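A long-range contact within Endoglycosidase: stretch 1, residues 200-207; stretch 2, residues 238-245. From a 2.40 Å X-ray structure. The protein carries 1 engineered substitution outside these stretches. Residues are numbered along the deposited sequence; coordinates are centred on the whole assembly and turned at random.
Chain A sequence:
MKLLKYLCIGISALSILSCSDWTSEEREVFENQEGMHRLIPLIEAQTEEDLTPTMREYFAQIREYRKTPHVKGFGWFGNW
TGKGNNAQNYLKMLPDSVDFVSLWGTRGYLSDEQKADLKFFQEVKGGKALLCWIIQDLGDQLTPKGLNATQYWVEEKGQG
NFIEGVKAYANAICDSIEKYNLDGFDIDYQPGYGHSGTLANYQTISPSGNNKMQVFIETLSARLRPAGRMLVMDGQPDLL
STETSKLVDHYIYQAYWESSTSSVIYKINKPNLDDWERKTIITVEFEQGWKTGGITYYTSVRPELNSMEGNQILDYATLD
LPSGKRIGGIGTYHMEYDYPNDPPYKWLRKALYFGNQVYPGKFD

Stretch 1 (200-207) ANYQTISP
Stretch 2 238-245: DLLSTETS

The two stretches meet through a single beta bridge between Ile-205 and Leu-240, a short backbone-to-backbone junction flanked by small apolar contacts and by the capped start of a helix, with 370 Å² buried in all. Stretch 1 has no regular secondary structure. Stretch 2 leaves a 3-10 segment at Asp-238 and Leu-239, extends through Leu-240 and Ser-241 (phi/psi -66/133° and -62/155°), and then turns into a weakly bonded helix.

The register is set by Ile-205, which is held through both of its backbone polar groups. Its N donates to Leu-239 O at 2.8 Å, nearly straight at 165°, and its O accepts from Ser-241 N at 3.1 Å and 148°. These two bonds straddle Leu-240, whose CA lies 5.1 Å from Ile-205 CA. The two chains run in the same direction here, as in a parallel bridge. One residue earlier the chains are closer still, with 4.6 Å between the CA atoms of Thr-204 and Leu-239. There Thr-204 CA approaches Leu-239 O at 3.2 Å in a CA-H...O contact, so this carbonyl receives both the amide of Ile-205 and the CA-H of its predecessor. Thr-204 (phi/psi -48/137°) and Ile-205 (phi/psi -90/113°) run in an open conformation through the bridge.

Ser-241 joins the bridge to the helix. Its CA-to-CB bond points toward stretch 1, and with chi1 at 72° (p) its OG comes within 2.8 Å of Ile-205 O, to which it donates a weak hydrogen bond. The same OG, at the N-cap position, accepts from Thr-244 N at 3.1 Å. A backbone bond from Ser-245 N to Ser-241 O, 2.8 Å, supports the turn. Thr-244, rotamer m and also directed toward stretch 1, brings its OG1 to 3.1 Å from Ile-205 O and 2.5 Å from Ser-241 OG, gathering three oxygens into a compact cluster. Beside it, the methyl carbons Ile-205 CG2 and Thr-244 CG2 lie 4.2 Å apart.

Apolar side chains pack to one side of this polar centre. The CA-to-CB bond of Ile-205 points sideways to stretch 2, and the buried side chain (chi1 m, chi2 t) places CD1 4.1 Å from Leu-240 CD2 and 4.4 Å from Leu-239 CB. Leu-240 starts away from stretch 1, but the end of its mt side chain comes nearer. Leu-239, also mt, has the largest area covered by the opposing stretch, 98 Å². In a separate set of contacts, with carbonyl oxygens, it lies along the backbone of Asn-201, Tyr-202 and Gln-203: its CD2 is 3.3 Å from Tyr-202 O, and its CB is 4.0 Å from Gln-203 O. The side chains of Tyr-202 and Gln-203, both p at chi1, start away from stretch 2. Asn-201 OD1 accepts from Gln-203 N at 3.2 Å, a local bond that ties together this part of stretch 1.

Small side chains complete the packing around Ser-241. Thr-204, rotamer m, sets CG2 3.7 Å from Ser-241 CB, and Ser-206 CB lies at the same 3.7 Å from Ser-241 CB. Past Ser-206 (-177/154°), Pro-207 adds little.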

ATOM      1  N   ALA A 200       4.027  19.211  -3.032  1.00 90.94           N
ATOM      2  CA  ALA A 200       5.172  18.400  -2.581  1.00 91.57           C
ATOM      3  C   ALA A 200       6.401  19.298  -2.595  1.00 90.28           C
ATOM      4  O   ALA A 200       6.601  19.987  -3.637  1.00 90.32           O
ATOM      5  CB  ALA A 200       5.345  17.169  -3.449  1.00 92.69           C
ATOM      6  N   ASN A 201       7.141  19.287  -1.478  1.00 90.84           N
ATOM      7  CA  ASN A 201       8.432  20.000  -1.255  1.00 92.22           C
ATOM      8  C   ASN A 201       9.243  19.218  -0.214  1.00 93.51           C
ATOM      9  O   ASN A 201       8.689  18.240   0.404  1.00 86.77           O
ATOM     10  CB  ASN A 201       8.226  21.428  -0.759  1.00 90.98           C
ATOM     11  CG  ASN A 201       7.527  21.455   0.587  1.00 93.36           C
ATOM     12  OD1 ASN A 201       7.476  20.451   1.307  1.00102.13           O
ATOM     13  ND2 ASN A 201       6.945  22.584   0.933  1.00 91.61           N
ATOM     14  N   TYR A 202      10.457  19.715   0.035  1.00 96.54           N
ATOM     15  CA  TYR A 202      11.535  19.061   0.818  1.00 94.99           C
ATOM     16  C   TYR A 202      11.156  18.907   2.288  1.00 91.66           C
ATOM     17  O   TYR A 202      11.810  18.055   2.923  1.00 90.70           O
ATOM     18  CB  TYR A 202      12.843  19.856   0.721  1.00100.27           C
ATOM     19  CG  TYR A 202      12.782  21.288   1.214  1.00108.02           C
ATOM     20  CD1 TYR A 202      12.477  22.337   0.348  1.00107.94           C
ATOM     21  CD2 TYR A 202      13.067  21.604   2.542  1.00101.70           C
ATOM     22  CE1 TYR A 202      12.425  23.648   0.800  1.00111.48           C
ATOM     23  CE2 TYR A 202      13.022  22.909   3.003  1.00101.62           C
ATOM     24  CZ  TYR A 202      12.697  23.934   2.131  1.00107.71           C
ATOM     25  OH  TYR A 202      12.656  25.217   2.598  1.00106.67           O
ATOM     26  N   GLN A 203      10.167  19.659   2.797  1.00 91.31           N
ATOM     27  CA  GLN A 203      10.067  19.982   4.253  1.00 92.09           C
ATOM     28  C   GLN A 203       9.101  19.063   5.010  1.00 88.11           C
ATOM     29  O   GLN A 203       8.240  18.417   4.384  1.00 94.06           O
ATOM     30  CB  GLN A 203       9.813  21.484   4.465  1.00 93.75           C
ATOM     31  CG  GLN A 203       8.415  22.035   4.209  1.00 94.47           C
ATOM     32  CD  GLN A 203       8.484  23.539   4.012  1.00 92.95           C
ATOM     33  OE1 GLN A 203       9.554  24.125   4.089  1.00 89.06           O
ATOM     34  NE2 GLN A 203       7.361  24.185   3.724  1.00 90.30           N
ATOM     35  N   THR A 204       9.319  18.977   6.320  1.00 83.16           N
ATOM     36  CA  THR A 204       8.420  18.307   7.289  1.00 84.57           C
ATOM     37  C   THR A 204       7.001  18.784   7.044  1.00 82.69           C
ATOM     38  O   THR A 204       6.817  19.993   6.886  1.00 91.04           O
ATOM     39  CB  THR A 204       8.791  18.597   8.751  1.00 83.44           C
ATOM     40  OG1 THR A 204      10.147  18.189   8.826  1.00 93.51           O
ATOM     41  CG2 THR A 204       8.040  17.806   9.799  1.00 79.51           C
ATOM     42  N   ILE A 205       6.061  17.852   7.066  1.00 77.35           N
ATOM     43  CA  ILE A 205       4.606  18.141   6.977  1.00 81.50           C
ATOM     44  C   ILE A 205       4.081  18.335   8.404  1.00 77.58           C
ATOM     45  O   ILE A 205       4.063  17.360   9.185  1.00 73.55           O
ATOM     46  CB  ILE A 205       3.873  17.036   6.178  1.00 80.31           C
ATOM     47  CG1 ILE A 205       4.560  16.753   4.841  1.00 79.11           C
ATOM     48  CG2 ILE A 205       2.411  17.395   5.961  1.00 83.08           C
ATOM     49  CD1 ILE A 205       4.366  15.329   4.377  1.00 80.32           C
ATOM     50  N   SER A 206       3.669  19.568   8.688  1.00 79.96           N
ATOM     51  CA  SER A 206       3.243  20.105  10.009  1.00 85.33           C
ATOM     52  C   SER A 206       2.797  21.532   9.779  1.00 81.64           C
ATOM     53  O   SER A 206       3.303  22.173   8.870  1.00 87.36           O
ATOM     54  CB  SER A 206       4.348  20.116  11.034  1.00 84.74           C
ATOM     55  OG  SER A 206       5.289  21.127  10.730  1.00 84.60           O
ATOM     56  N   PRO A 207       1.897  22.093  10.604  1.00 82.09           N
ATOM     57  CA  PRO A 207       1.511  23.499  10.434  1.00 87.82           C
ATOM     58  C   PRO A 207       2.742  24.431  10.414  1.00 87.03           C
ATOM     59  O   PRO A 207       2.674  25.505   9.842  1.00 89.45           O
ATOM     60  CB  PRO A 207       0.550  23.767  11.610  1.00 87.09           C
ATOM     61  CG  PRO A 207       0.031  22.373  12.014  1.00 84.74           C
ATOM     62  CD  PRO A 207       1.155  21.406  11.673  1.00 81.41           C
ATOM     63  N   ASP A 238       8.952   9.682   5.670  1.00 70.05           N
ATOM     64  CA  ASP A 238       9.894  10.195   6.713  1.00 75.66           C
ATOM     65  C   ASP A 238       9.713  11.723   6.910  1.00 78.28           C
ATOM     66  O   ASP A 238      10.049  12.210   7.977  1.00 80.61           O
ATOM     67  CB  ASP A 238      11.341   9.784   6.399  1.00 75.10           C
ATOM     68  CG  ASP A 238      11.753  10.092   4.971  1.00 80.42           C
ATOM     69  OD1 ASP A 238      11.194   9.455   4.053  1.00 86.65           O
ATOM     70  OD2 ASP A 238      12.568  11.010   4.773  1.00 88.22           O
ATOM     71  N   LEU A 239       9.139  12.443   5.946  1.00 78.16           N
ATOM     72  CA  LEU A 239       8.844  13.894   6.027  1.00 76.28           C
ATOM     73  C   LEU A 239       7.590  14.146   6.865  1.00 76.53           C
ATOM     74  O   LEU A 239       7.245  15.317   7.083  1.00 81.11           O
ATOM     75  CB  LEU A 239       8.634  14.418   4.607  1.00 74.71           C
ATOM     76  CG  LEU A 239       9.878  14.318   3.734  1.00 75.72           C
ATOM     77  CD1 LEU A 239       9.585  14.703   2.290  1.00 77.82           C
ATOM     78  CD2 LEU A 239      10.959  15.196   4.313  1.00 76.60           C
ATOM     79  N   LEU A 240       6.883  13.114   7.286  1.00 70.24           N
ATOM     80  CA  LEU A 240       5.749  13.341   8.206  1.00 74.13           C
ATOM     81  C   LEU A 240       6.292  13.874   9.554  1.00 73.95           C
ATOM     82  O   LEU A 240       7.262  13.316  10.087  1.00 71.42           O
ATOM     83  CB  LEU A 240       4.923  12.052   8.355  1.00 72.86           C
ATOM     84  CG  LEU A 240       4.043  11.674   7.158  1.00 73.32           C
ATOM     85  CD1 LEU A 240       3.545  10.241   7.273  1.00 73.19           C
ATOM     86  CD2 LEU A 240       2.847  12.598   6.999  1.00 72.66           C
ATOM     87  N   SER A 241       5.685  14.936  10.095  1.00 73.50           N
ATOM     88  CA  SER A 241       5.868  15.327  11.513  1.00 71.87           C
ATOM     89  C   SER A 241       5.348  14.205  12.410  1.00 70.42           C
ATOM     90  O   SER A 241       4.506  13.458  11.969  1.00 70.72           O
ATOM     91  CB  SER A 241       5.176  16.606  11.823  1.00 74.02           C
ATOM     92  OG  SER A 241       3.765  16.432  11.849  1.00 75.01           O
ATOM     93  N   THR A 242       5.852  14.112  13.634  1.00 72.24           N
ATOM     94  CA  THR A 242       5.426  13.135  14.661  1.00 71.36           C
ATOM     95  C   THR A 242       3.891  13.147  14.696  1.00 73.75           C
ATOM     96  O   THR A 242       3.273  12.077  14.590  1.00 74.44           O
ATOM     97  CB  THR A 242       6.086  13.447  16.018  1.00 68.56           C
ATOM     98  OG1 THR A 242       7.508  13.556  15.949  1.00 65.55           O
ATOM     99  CG2 THR A 242       5.865  12.376  17.053  1.00 70.02           C
ATOM    100  N   GLU A 243       3.291  14.322  14.841  1.00 77.76           N
ATOM    101  CA  GLU A 243       1.834  14.441  15.090  1.00 78.20           C
ATOM    102  C   GLU A 243       1.088  14.015  13.838  1.00 75.81           C
ATOM    103  O   GLU A 243       0.076  13.316  13.975  1.00 76.93           O
ATOM    104  CB  GLU A 243       1.422  15.865  15.467  1.00 81.93           C
ATOM    105  CG  GLU A 243       1.611  16.171  16.934  1.00 87.89           C
ATOM    106  CD  GLU A 243       1.098  15.074  17.847  1.00 91.00           C
ATOM    107  OE1 GLU A 243      -0.138  14.790  17.758  1.00 87.27           O
ATOM    108  OE2 GLU A 243       1.942  14.483  18.605  1.00 84.11           O
ATOM    109  N   THR A 244       1.543  14.489  12.684  1.00 74.81           N
ATOM    110  CA  THR A 244       0.879  14.255  11.377  1.00 78.33           C
ATOM    111  C   THR A 244       0.988  12.746  11.068  1.00 75.97           C
ATOM    112  O   THR A 244       0.010  12.141  10.603  1.00 78.84           O
ATOM    113  CB  THR A 244       1.450  15.201  10.307  1.00 80.79           C
ATOM    114  OG1 THR A 244       1.479  16.563  10.744  1.00 88.26           O
ATOM    115  CG2 THR A 244       0.641  15.169   9.039  1.00 81.78           C
ATOM    116  N   SER A 245       2.108  12.126  11.414  1.00 71.79           N
ATOM    117  CA  SER A 245       2.312  10.670  11.272  1.00 71.96           C
ATOM    118  C   SER A 245       1.162   9.890  11.945  1.00 70.81           C
ATOM    119  O   SER A 245       0.850   8.783  11.496  1.00 71.14           O
ATOM    120  CB  SER A 245       3.680  10.258  11.777  1.00 69.80           C
ATOM    121  OG  SER A 245       3.624   9.833  13.130  1.00 73.58           O
TER